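Local coordinates for protein malic enzyme (Entamoeba histolytica, PDB 3NV9) that probably catalyses the oxidative decarboxylation of malate to pyruvate with a nicotinamide dinucleotide as electron acceptor, at residues N381-A385 against Q424-V430; S360-I366 against I413-A418. The contacts are given in a common frame with arbitrary orientation. Residue numbers count along the deposited sequence, not the author numbering.

Both contacts use helix 413-428, contact 2 at its start and contact 1 at its C-terminal end. Their partners, helices 363-372 and 380-396, follow each other in the chain. The centres lie 14 Å apart and the two contacts do not touch. Contact 2 is the deeper: its centre is about 11 Å from the chain centre and all its touching residues are buried. There glycine backbone, proline, phenylalanine and a buried glutamate meet closely. Contact 1, about 19 Å from the chain centre, is partly buried. Its apolar patch around Met382 is small, and an amide-carboxylate hydrogen bond and a water serve its more open side.

Contact 1 (N381-A385 against Q424-V430); sequences NMAIA and QAIKDGV
This is a nearly antiparallel helix-helix contact, partly buried, between the start of helix 380-396, in the NAD-binding domain of the malic enzyme family, and the last turn of helix 413-428. The short axes approach to 9.4 Å, with 154° between their N-to-C directions. Met382 and Gln424 are in register, CA to CA 5.5 Å. Asn381 (chi1 m) points its CB toward the partner, and its ND2 donates to Asp428 OD1 at 2.9 Å. Gln424 NE2 donates to the same OD1 at 3.2 Å, while Asp428 OD2 hydrogen-bonds Thr379 OG1, just before helix 380-396. Gly429, at phi/psi 85/13, ends helix 413-428 in a Schellman motif, with Val430 N bonded to Ala425 O at 3.2 Å. This turn brings Val430 back toward helix 380-396. Met382 (m, t, p) lays SD 3.7 Å from Ala425 CB and 3.8 Å from Val430 CG2. Ala385 CB meets Gln424 CB at 3.9 Å. A water donates to Asn381 O at 2.9 Å and weakly to Gln424 OE1 at 3.2 Å.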
ATOM      1  N   ASN A 381       2.216 -18.012 -22.460  1.00 27.80           N
ATOM      2  CA  ASN A 381       0.925 -18.346 -23.039  1.00 27.54           C
ATOM      3  C   ASN A 381      -0.183 -17.409 -22.551  1.00 26.44           C
ATOM      4  O   ASN A 381      -1.011 -16.949 -23.327  1.00 25.60           O
ATOM      5  CB  ASN A 381       0.604 -19.800 -22.765  1.00 26.81           C
ATOM      6  CG  ASN A 381       1.484 -20.744 -23.586  1.00 28.32           C
ATOM      7  OD1 ASN A 381       2.177 -20.316 -24.506  1.00 27.84           O
ATOM      8  ND2 ASN A 381       1.447 -22.039 -23.262  1.00 25.82           N
ATOM      9  N   MET A 382      -0.144 -17.126 -21.256  1.00 25.95           N
ATOM     10  CA  MET A 382      -1.128 -16.292 -20.618  1.00 26.07           C
ATOM     11  C   MET A 382      -1.020 -14.883 -21.195  1.00 27.15           C
ATOM     12  O   MET A 382      -2.041 -14.293 -21.563  1.00 27.87           O
ATOM     13  CB  MET A 382      -0.888 -16.282 -19.122  1.00 25.78           C
ATOM     14  CG  MET A 382      -1.461 -17.494 -18.438  1.00 24.23           C
ATOM     15  SD  MET A 382      -0.752 -17.623 -16.791  1.00 25.50           S
ATOM     16  CE  MET A 382      -1.634 -16.273 -15.919  1.00 24.04           C
ATOM     17  N   ALA A 383       0.218 -14.368 -21.313  1.00 25.85           N
ATOM     18  CA  ALA A 383       0.439 -13.079 -21.969  1.00 25.09           C
ATOM     19  C   ALA A 383      -0.138 -13.038 -23.363  1.00 24.32           C
ATOM     20  O   ALA A 383      -0.653 -12.016 -23.784  1.00 21.58           O
ATOM     21  CB  ALA A 383       1.901 -12.741 -22.033  1.00 25.06           C
ATOM     22  N   ILE A 384       0.003 -14.144 -24.088  1.00 25.25           N
ATOM     23  CA  ILE A 384      -0.459 -14.222 -25.492  1.00 26.14           C
ATOM     24  C   ILE A 384      -1.999 -14.290 -25.551  1.00 25.32           C
ATOM     25  O   ILE A 384      -2.622 -13.692 -26.386  1.00 26.05           O
ATOM     26  CB  ILE A 384       0.214 -15.393 -26.248  1.00 26.50           C
ATOM     27  CG1 ILE A 384       1.698 -15.044 -26.555  1.00 27.37           C
ATOM     28  CG2 ILE A 384      -0.563 -15.736 -27.538  1.00 26.13           C
ATOM     29  CD1 ILE A 384       2.595 -16.216 -26.985  1.00 24.95           C
ATOM     30  N   ALA A 385      -2.607 -14.987 -24.617  1.00 24.96           N
ATOM     31  CA  ALA A 385      -4.064 -15.033 -24.580  1.00 25.12           C
ATOM     32  C   ALA A 385      -4.612 -13.577 -24.425  1.00 24.69           C
ATOM     33  O   ALA A 385      -5.566 -13.192 -25.091  1.00 24.65           O
ATOM     34  CB  ALA A 385      -4.498 -15.933 -23.391  1.00 23.46           C
ATOM     35  N   GLN A 424      -6.381 -19.936 -19.956  1.00 28.32           N
ATOM     36  CA  GLN A 424      -5.004 -20.209 -20.330  1.00 29.54           C
ATOM     37  C   GLN A 424      -4.171 -20.612 -19.113  1.00 28.95           C
ATOM     38  O   GLN A 424      -3.426 -21.577 -19.198  1.00 27.88           O
ATOM     39  CB  GLN A 424      -4.376 -19.045 -21.102  1.00 29.60           C
ATOM     40  CG  GLN A 424      -3.115 -19.434 -21.834  1.00 33.55           C
ATOM     41  CD  GLN A 424      -3.362 -20.436 -22.993  1.00 38.07           C
ATOM     42  OE1 GLN A 424      -3.995 -20.128 -24.008  1.00 38.04           O
ATOM     43  NE2 GLN A 424      -2.828 -21.625 -22.833  1.00 39.21           N
ATOM     44  N   ALA A 425      -4.341 -19.938 -17.966  1.00 29.09           N
ATOM     45  CA  ALA A 425      -3.542 -20.341 -16.762  1.00 28.96           C
ATOM     46  C   ALA A 425      -3.888 -21.786 -16.374  1.00 29.13           C
ATOM     47  O   ALA A 425      -3.002 -22.614 -16.190  1.00 28.00           O
ATOM     48  CB  ALA A 425      -3.734 -19.371 -15.587  1.00 27.56           C
ATOM     49  N   ILE A 426      -5.188 -22.083 -16.267  1.00 30.06           N
ATOM     50  CA  ILE A 426      -5.654 -23.482 -16.112  1.00 30.51           C
ATOM     51  C   ILE A 426      -5.064 -24.424 -17.176  1.00 31.29           C
ATOM     52  O   ILE A 426      -4.517 -25.471 -16.834  1.00 32.28           O
ATOM     53  CB  ILE A 426      -7.208 -23.587 -16.121  1.00 31.16           C
ATOM     54  CG1 ILE A 426      -7.780 -22.734 -14.976  1.00 27.96           C
ATOM     55  CG2 ILE A 426      -7.654 -25.089 -16.057  1.00 29.98           C
ATOM     56  CD1 ILE A 426      -9.254 -22.595 -15.011  1.00 27.22           C
ATOM     57  N   LYS A 427      -5.153 -24.058 -18.454  1.00 31.38           N
ATOM     58  CA  LYS A 427      -4.568 -24.902 -19.475  1.00 31.97           C
ATOM     59  C   LYS A 427      -3.023 -25.091 -19.336  1.00 33.10           C
ATOM     60  O   LYS A 427      -2.485 -26.167 -19.640  1.00 33.56           O
ATOM     61  CB  LYS A 427      -4.933 -24.396 -20.853  1.00 31.32           C
ATOM     62  CG  LYS A 427      -4.226 -25.138 -21.982  1.00 34.47           C
ATOM     63  CD  LYS A 427      -4.543 -24.534 -23.372  1.00 38.56           C
ATOM     64  CE  LYS A 427      -3.507 -25.012 -24.389  1.00 41.27           C
ATOM     65  NZ  LYS A 427      -4.141 -25.141 -25.736  1.00 39.90           N
ATOM     66  N   ASP A 428      -2.314 -24.044 -18.919  1.00 32.98           N
ATOM     67  CA  ASP A 428      -0.884 -24.129 -18.709  1.00 32.93           C
ATOM     68  C   ASP A 428      -0.511 -24.951 -17.435  1.00 32.80           C
ATOM     69  O   ASP A 428       0.645 -25.377 -17.278  1.00 33.47           O
ATOM     70  CB  ASP A 428      -0.297 -22.723 -18.651  1.00 32.38           C
ATOM     71  CG  ASP A 428      -0.333 -22.001 -20.002  1.00 35.38           C
ATOM     72  OD1 ASP A 428      -0.374 -22.650 -21.100  1.00 36.06           O
ATOM     73  OD2 ASP A 428      -0.298 -20.748 -19.974  1.00 34.78           O
ATOM     74  N   GLY A 429      -1.472 -25.158 -16.539  1.00 31.86           N
ATOM     75  CA  GLY A 429      -1.238 -25.916 -15.320  1.00 31.56           C
ATOM     76  C   GLY A 429      -0.667 -25.102 -14.167  1.00 31.95           C
ATOM     77  O   GLY A 429      -0.233 -25.672 -13.119  1.00 30.26           O
ATOM     78  N   VAL A 430      -0.706 -23.772 -14.330  1.00 30.83           N
ATOM     79  CA  VAL A 430      -0.252 -22.879 -13.276  1.00 30.59           C
ATOM     80  C   VAL A 430      -1.358 -22.360 -12.339  1.00 30.42           C
ATOM     81  O   VAL A 430      -1.054 -21.756 -11.296  1.00 29.34           O
ATOM     82  CB  VAL A 430       0.621 -21.771 -13.844  1.00 31.33           C
ATOM     83  CG1 VAL A 430       1.732 -22.417 -14.655  1.00 31.38           C
ATOM     84  CG2 VAL A 430      -0.212 -20.780 -14.722  1.00 29.05           C
TER
HETATM   85  O   HOH W   1      -1.956 -18.404 -25.693  1.00 36.67           O

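Contact 2 (S360-I366 against I413-A418); sequences SVGFPGI and IFPKEA
Ser360 and Val361 form the end of a 3-10 segment. Ser360 turns its CB away from helix 413-428, and its side chain touches Tyr65 of the second subunit. Its carbonyl O lies 4.0 Å from Phe414 CE1. Val361 (chi1 110°, between wells) packs CG2 against Phe414 CZ at 4.2 Å and Ile413 CD1 at 4.4 Å. Val361 O lies 2.7 Å from Glu417 OE2. Gly362, at phi/psi -134/-41, is the N-cap residue of helix 363-372. Ile366 N bonds back to Gly362 O at 3.0 Å.

The contact thus joins two helix starts within the NAD-binding, Rossmann-type part of the malic enzyme. The CA-to-CB bond of Phe363 points away from helix 413-428; its ring packs on helix 114-128 and on Tyr65 of the second subunit. Pro364 points toward the partner, with CB 3.8 Å from Phe414 CD1. Phe414 has chi1 m and chi2 -76°, and its ring lies beside Val361 and Pro364. Gly365 is the closest backbone point, its CA 4.5 Å from Ala418 CA. An ideal CB here would lie 2.1 Å from Glu417 OE1, a clash, so glycine suits the position. The Gly365 CA sits 3.3 Å from Glu417 OE1 and 3.8 Å from Phe414 O. With chi1 m and chi2 t, Glu417 carries its carboxylate to the backbone of 361-365, OE2 at Val361 O and OE1 beside Gly365 CA. Gly365 O accepts a CA-H...O contact from Ala418 CA at 3.5 Å. Ile366 points away and packs on Ala386 of helix 380-396.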
ATOM      1  N   SER A 360      -0.599  -0.623 -20.267  1.00 19.22           N
ATOM      2  CA  SER A 360      -1.768  -0.235 -19.518  1.00 20.68           C
ATOM      3  C   SER A 360      -3.024  -0.863 -20.104  1.00 20.96           C
ATOM      4  O   SER A 360      -4.049  -0.967 -19.463  1.00 22.11           O
ATOM      5  CB  SER A 360      -1.928   1.297 -19.546  1.00 20.93           C
ATOM      6  OG  SER A 360      -2.084   1.789 -20.881  1.00 21.56           O
ATOM      7  N   VAL A 361      -2.911  -1.307 -21.330  1.00 21.31           N
ATOM      8  CA  VAL A 361      -3.991  -1.955 -22.022  1.00 21.95           C
ATOM      9  C   VAL A 361      -3.902  -3.528 -21.993  1.00 22.48           C
ATOM     10  O   VAL A 361      -4.712  -4.239 -22.618  1.00 24.02           O
ATOM     11  CB  VAL A 361      -4.140  -1.185 -23.387  1.00 21.87           C
ATOM     12  CG1 VAL A 361      -3.743  -1.926 -24.556  1.00 22.06           C
ATOM     13  CG2 VAL A 361      -5.472  -0.466 -23.463  1.00 21.08           C
ATOM     14  N   GLY A 362      -2.946  -4.061 -21.223  1.00 21.66           N
ATOM     15  CA  GLY A 362      -2.768  -5.511 -21.042  1.00 20.41           C
ATOM     16  C   GLY A 362      -2.578  -5.884 -19.578  1.00 20.39           C
ATOM     17  O   GLY A 362      -3.196  -6.822 -19.089  1.00 20.95           O
ATOM     18  N   PHE A 363      -1.807  -5.112 -18.821  1.00 20.18           N
ATOM     19  CA  PHE A 363      -1.641  -5.501 -17.385  1.00 20.02           C
ATOM     20  C   PHE A 363      -2.921  -5.614 -16.476  1.00 19.21           C
ATOM     21  O   PHE A 363      -3.003  -6.528 -15.623  1.00 18.85           O
ATOM     22  CB  PHE A 363      -0.474  -4.752 -16.709  1.00 19.52           C
ATOM     23  CG  PHE A 363      -0.732  -3.279 -16.400  1.00 19.90           C
ATOM     24  CD1 PHE A 363       0.022  -2.296 -17.011  1.00 17.19           C
ATOM     25  CD2 PHE A 363      -1.644  -2.898 -15.415  1.00 22.13           C
ATOM     26  CE1 PHE A 363      -0.163  -0.957 -16.716  1.00 17.05           C
ATOM     27  CE2 PHE A 363      -1.815  -1.561 -15.073  1.00 22.48           C
ATOM     28  CZ  PHE A 363      -1.090  -0.576 -15.753  1.00 19.35           C
ATOM     29  N   PRO A 364      -3.928  -4.725 -16.667  1.00 17.13           N
ATOM     30  CA  PRO A 364      -5.090  -4.833 -15.758  1.00 16.38           C
ATOM     31  C   PRO A 364      -5.784  -6.179 -15.920  1.00 16.06           C
ATOM     32  O   PRO A 364      -6.199  -6.810 -14.917  1.00 15.31           O
ATOM     33  CB  PRO A 364      -5.999  -3.666 -16.180  1.00 14.56           C
ATOM     34  CG  PRO A 364      -5.043  -2.686 -16.801  1.00 15.28           C
ATOM     35  CD  PRO A 364      -3.986  -3.515 -17.493  1.00 16.95           C
ATOM     36  N   GLY A 365      -5.845  -6.621 -17.163  1.00 17.13           N
ATOM     37  CA  GLY A 365      -6.504  -7.879 -17.540  1.00 19.23           C
ATOM     38  C   GLY A 365      -5.644  -9.076 -17.184  1.00 19.44           C
ATOM     39  O   GLY A 365      -6.134 -10.025 -16.607  1.00 20.14           O
ATOM     40  N   ILE A 366      -4.352  -9.026 -17.498  1.00 19.97           N
ATOM     41  CA  ILE A 366      -3.439 -10.119 -17.072  1.00 21.02           C
ATOM     42  C   ILE A 366      -3.451 -10.378 -15.546  1.00 21.36           C
ATOM     43  O   ILE A 366      -3.708 -11.491 -15.098  1.00 20.99           O
ATOM     44  CB  ILE A 366      -2.012  -9.915 -17.649  1.00 20.73           C
ATOM     45  CG1 ILE A 366      -2.065  -9.971 -19.163  1.00 22.01           C
ATOM     46  CG2 ILE A 366      -1.010 -10.972 -17.152  1.00 21.49           C
ATOM     47  CD1 ILE A 366      -0.788  -9.356 -19.891  1.00 25.85           C
ATOM     48  N   ILE A 413     -12.628  -4.381 -22.438  1.00 23.22           N
ATOM     49  CA  ILE A 413     -11.413  -5.142 -22.751  1.00 22.46           C
ATOM     50  C   ILE A 413     -11.048  -5.989 -21.551  1.00 21.85           C
ATOM     51  O   ILE A 413     -10.601  -7.147 -21.684  1.00 23.81           O
ATOM     52  CB  ILE A 413     -10.179  -4.176 -23.024  1.00 23.00           C
ATOM     53  CG1 ILE A 413     -10.287  -3.461 -24.364  1.00 21.76           C
ATOM     54  CG2 ILE A 413      -8.849  -4.917 -22.994  1.00 23.23           C
ATOM     55  CD1 ILE A 413      -9.442  -2.168 -24.410  1.00 25.28           C
ATOM     56  N   PHE A 414     -11.179  -5.444 -20.345  1.00 20.62           N
ATOM     57  CA  PHE A 414     -10.399  -6.064 -19.280  1.00 19.53           C
ATOM     58  C   PHE A 414     -10.999  -7.314 -18.633  1.00 20.02           C
ATOM     59  O   PHE A 414     -10.258  -8.193 -18.322  1.00 21.16           O
ATOM     60  CB  PHE A 414      -9.907  -5.027 -18.291  1.00 19.66           C
ATOM     61  CG  PHE A 414      -9.231  -3.907 -18.961  1.00 17.84           C
ATOM     62  CD1 PHE A 414      -7.949  -4.071 -19.447  1.00 15.80           C
ATOM     63  CD2 PHE A 414      -9.921  -2.735 -19.199  1.00 16.41           C
ATOM     64  CE1 PHE A 414      -7.344  -3.042 -20.187  1.00 20.80           C
ATOM     65  CE2 PHE A 414      -9.327  -1.680 -19.882  1.00 16.92           C
ATOM     66  CZ  PHE A 414      -8.027  -1.833 -20.398  1.00 18.59           C
ATOM     67  N   PRO A 415     -12.323  -7.400 -18.472  1.00 18.75           N
ATOM     68  CA  PRO A 415     -12.879  -8.683 -18.021  1.00 19.26           C
ATOM     69  C   PRO A 415     -12.711  -9.754 -19.064  1.00 19.89           C
ATOM     70  O   PRO A 415     -12.560 -10.933 -18.729  1.00 20.82           O
ATOM     71  CB  PRO A 415     -14.386  -8.374 -17.727  1.00 17.79           C
ATOM     72  CG  PRO A 415     -14.644  -7.089 -18.502  1.00 19.58           C
ATOM     73  CD  PRO A 415     -13.332  -6.326 -18.508  1.00 17.98           C
ATOM     74  N   LYS A 416     -12.681  -9.369 -20.329  1.00 21.24           N
ATOM     75  CA  LYS A 416     -12.425 -10.357 -21.354  1.00 22.05           C
ATOM     76  C   LYS A 416     -10.942 -10.847 -21.275  1.00 23.32           C
ATOM     77  O   LYS A 416     -10.683 -12.080 -21.294  1.00 23.55           O
ATOM     78  CB  LYS A 416     -12.794  -9.779 -22.717  1.00 23.02           C
ATOM     79  CG  LYS A 416     -12.336 -10.552 -23.896  1.00 21.92           C
ATOM     80  CD  LYS A 416     -12.608  -9.706 -25.130  1.00 25.47           C
ATOM     81  CE  LYS A 416     -12.160 -10.414 -26.442  1.00 25.84           C
ATOM     82  NZ  LYS A 416     -13.207 -11.487 -26.773  1.00 34.02           N
ATOM     83  N   GLU A 417      -9.979  -9.913 -21.191  1.00 22.83           N
ATOM     84  CA  GLU A 417      -8.573 -10.322 -20.913  1.00 22.63           C
ATOM     85  C   GLU A 417      -8.525 -11.235 -19.707  1.00 22.18           C
ATOM     86  O   GLU A 417      -7.885 -12.249 -19.748  1.00 22.16           O
ATOM     87  CB  GLU A 417      -7.591  -9.150 -20.705  1.00 21.66           C
ATOM     88  CG  GLU A 417      -7.335  -8.369 -21.963  1.00 20.02           C
ATOM     89  CD  GLU A 417      -6.390  -7.199 -21.787  1.00 18.19           C
ATOM     90  OE1 GLU A 417      -6.137  -6.786 -20.652  1.00 21.24           O
ATOM     91  OE2 GLU A 417      -5.878  -6.681 -22.806  1.00 19.53           O
ATOM     92  N   ALA A 418      -9.249 -10.890 -18.654  1.00 22.41           N
ATOM     93  CA  ALA A 418      -9.100 -11.600 -17.410  1.00 22.80           C
ATOM     94  C   ALA A 418      -9.553 -13.047 -17.577  1.00 23.65           C
ATOM     95  O   ALA A 418      -8.898 -13.968 -17.079  1.00 23.37           O
ATOM     96  CB  ALA A 418      -9.916 -10.900 -16.308  1.00 23.30           C
TER